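TRNA (adenine(58)-N(1))-methyltransferase catalytic subunit TRM61 C-terminal domain-containing protein (PDB 1YB2) is probably an S-adenosyl-L-methionine-dependent RNA methyltransferase that may methylate N1 of adenine 58 in tRNA. Local coordinates at residues A207-P212 against E218-S223. Sequence-based numbering, arbitrary orientation.
Sequences ATFYLP and EKTVLS
Thr-220 of helix 214-223 faces Leu-211 and Phe-209 on strand 205-211, and these three buried side chains make the whole contact. It is van der Waals packing. Thr-220 meets Leu-211 tip to tip. Thr-220 OG1 lies 3.5 Å from Leu-211 CD2, with Leu-211 CG and CD1 a little farther away. The methyl sits instead over one face of the Phe-209 ring, offset toward the rim, with Thr-220 CG2 4.1 Å from Phe-209 CG. A chi1 of -61° separates the two roles: OG1 lies beside the backbone N and CG2 anti to it.

Both hydroxyls of the helical segment bond to backbone carbonyls nearby in sequence. Thr-220 OG1 pairs with Gln-216 O, one turn earlier. Ser-223 OG donates to Thr-220 O at 2.7 Å, tilted 25° from the carbonyl plane.

Around the contact, Pro-190 touches both Phe-209 and Thr-220, and Ile-197 and Met-229 also pack on Phe-209. The contact joins the fifth strand of the class I methyltransferase sheet to the helix that follows it. Leu-211 is about 7 Å from Asp-186, predicted to bind S-adenosyl-L-methionine, measured between side chains. With its hydroxyl proton used by Gln-216 O, Thr-220 can pack against two apolar side chains at little polar cost.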
loop_
_atom_site.group_PDB
_atom_site.type_symbol
_atom_site.label_atom_id
_atom_site.label_comp_id
_atom_site.label_asym_id
_atom_site.label_seq_id
_atom_site.Cartn_x
_atom_site.Cartn_y
_atom_site.Cartn_z
ATOM N N ALA A 207 -1.906 -13.202 -7.199
ATOM C CA ALA A 207 -2.396 -12.362 -8.282
ATOM C C ALA A 207 -3.468 -11.453 -7.727
ATOM O O ALA A 207 -4.325 -11.887 -6.931
ATOM C CB ALA A 207 -2.972 -13.212 -9.424
ATOM N N THR A 208 -3.419 -10.197 -8.137
ATOM C CA THR A 208 -4.403 -9.204 -7.704
ATOM C C THR A 208 -5.162 -8.751 -8.940
ATOM O O THR A 208 -4.530 -8.323 -9.915
ATOM C CB THR A 208 -3.718 -7.980 -7.032
ATOM O OG1 THR A 208 -2.998 -8.418 -5.872
ATOM C CG2 THR A 208 -4.744 -6.966 -6.594
ATOM N N PHE A 209 -6.496 -8.839 -8.900
ATOM C CA PHE A 209 -7.336 -8.461 -10.036
ATOM C C PHE A 209 -8.194 -7.272 -9.650
ATOM O O PHE A 209 -8.871 -7.338 -8.631
ATOM C CB PHE A 209 -8.290 -9.604 -10.430
ATOM C CG PHE A 209 -7.601 -10.852 -10.884
ATOM C CD1 PHE A 209 -7.231 -11.835 -9.966
ATOM C CD2 PHE A 209 -7.339 -11.052 -12.234
ATOM C CE1 PHE A 209 -6.593 -13.007 -10.391
ATOM C CE2 PHE A 209 -6.699 -12.220 -12.670
ATOM C CZ PHE A 209 -6.312 -13.189 -11.734
ATOM N N TYR A 210 -8.178 -6.214 -10.464
ATOM C CA TYR A 210 -9.007 -5.020 -10.234
ATOM C C TYR A 210 -10.154 -5.038 -11.226
ATOM O O TYR A 210 -9.908 -5.155 -12.425
ATOM C CB TYR A 210 -8.192 -3.734 -10.442
ATOM C CG TYR A 210 -7.293 -3.402 -9.295
ATOM C CD1 TYR A 210 -6.018 -3.979 -9.186
ATOM C CD2 TYR A 210 -7.700 -2.505 -8.297
ATOM C CE1 TYR A 210 -5.161 -3.672 -8.110
ATOM C CE2 TYR A 210 -6.838 -2.193 -7.205
ATOM C CZ TYR A 210 -5.581 -2.786 -7.131
ATOM O OH TYR A 210 -4.739 -2.503 -6.075
ATOM N N LEU A 211 -11.396 -4.983 -10.720
ATOM C CA LEU A 211 -12.605 -4.971 -11.545
ATOM C C LEU A 211 -13.479 -3.763 -11.151
ATOM O O LEU A 211 -13.434 -3.319 -10.003
ATOM C CB LEU A 211 -13.406 -6.277 -11.396
ATOM C CG LEU A 211 -12.977 -7.568 -12.115
ATOM C CD1 LEU A 211 -12.829 -7.347 -13.615
ATOM C CD2 LEU A 211 -11.694 -8.183 -11.510
ATOM N N PRO A 212 -14.231 -3.195 -12.110
ATOM C CA PRO A 212 -14.979 -1.988 -11.771
ATOM C C PRO A 212 -16.352 -2.251 -11.140
ATOM O O PRO A 212 -16.935 -1.339 -10.573
ATOM C CB PRO A 212 -15.152 -1.300 -13.131
ATOM C CG PRO A 212 -15.297 -2.425 -14.081
ATOM C CD PRO A 212 -14.400 -3.553 -13.529
ATOM N N GLU A 218 -17.522 -11.147 -9.616
ATOM C CA GLU A 218 -18.084 -12.472 -9.375
ATOM C C GLU A 218 -17.692 -13.457 -10.478
ATOM O O GLU A 218 -17.322 -14.591 -10.198
ATOM C CB GLU A 218 -19.602 -12.375 -9.228
ATOM C CG GLU A 218 -20.334 -13.708 -9.115
ATOM C CD GLU A 218 -21.815 -13.520 -8.892
ATOM O OE1 GLU A 218 -22.452 -12.773 -9.685
ATOM O OE2 GLU A 218 -22.346 -14.121 -7.927
ATOM N N LYS A 219 -17.774 -13.010 -11.729
ATOM C CA LYS A 219 -17.335 -13.819 -12.869
ATOM C C LYS A 219 -15.837 -14.184 -12.769
ATOM O O LYS A 219 -15.422 -15.289 -13.113
ATOM C CB LYS A 219 -17.588 -13.046 -14.160
ATOM C CG LYS A 219 -17.601 -13.910 -15.399
ATOM C CD LYS A 219 -18.194 -13.142 -16.581
ATOM C CE LYS A 219 -18.219 -14.000 -17.851
ATOM N NZ LYS A 219 -18.768 -15.385 -17.614
ATOM N N THR A 220 -15.033 -13.226 -12.336
ATOM C CA THR A 220 -13.600 -13.449 -12.133
ATOM C C THR A 220 -13.364 -14.534 -11.076
ATOM O O THR A 220 -12.556 -15.445 -11.276
ATOM C CB THR A 220 -12.895 -12.137 -11.752
ATOM O OG1 THR A 220 -13.042 -11.192 -12.818
ATOM C CG2 THR A 220 -11.392 -12.360 -11.449
ATOM N N VAL A 221 -14.069 -14.431 -9.946
ATOM C CA VAL A 221 -13.886 -15.379 -8.848
ATOM C C VAL A 221 -14.299 -16.788 -9.279
ATOM O O VAL A 221 -13.600 -17.762 -9.002
ATOM C CB VAL A 221 -14.651 -14.946 -7.557
ATOM C CG1 VAL A 221 -14.640 -16.079 -6.520
ATOM C CG2 VAL A 221 -14.023 -13.689 -6.961
ATOM N N LEU A 222 -15.415 -16.873 -9.993
ATOM C CA LEU A 222 -15.929 -18.148 -10.494
ATOM C C LEU A 222 -14.956 -18.813 -11.449
ATOM O O LEU A 222 -14.891 -20.027 -11.497
ATOM C CB LEU A 222 -17.296 -17.953 -11.175
ATOM C CG LEU A 222 -18.567 -18.108 -10.329
ATOM C CD1 LEU A 222 -18.372 -17.667 -8.874
ATOM C CD2 LEU A 222 -19.723 -17.342 -10.954
ATOM N N SER A 223 -14.189 -18.018 -12.189
ATOM C CA SER A 223 -13.195 -18.562 -13.123
ATOM C C SER A 223 -11.903 -19.108 -12.472
ATOM O O SER A 223 -11.127 -19.792 -13.139
ATOM C CB SER A 223 -12.810 -17.517 -14.171
ATOM O OG SER A 223 -11.932 -16.535 -13.627
#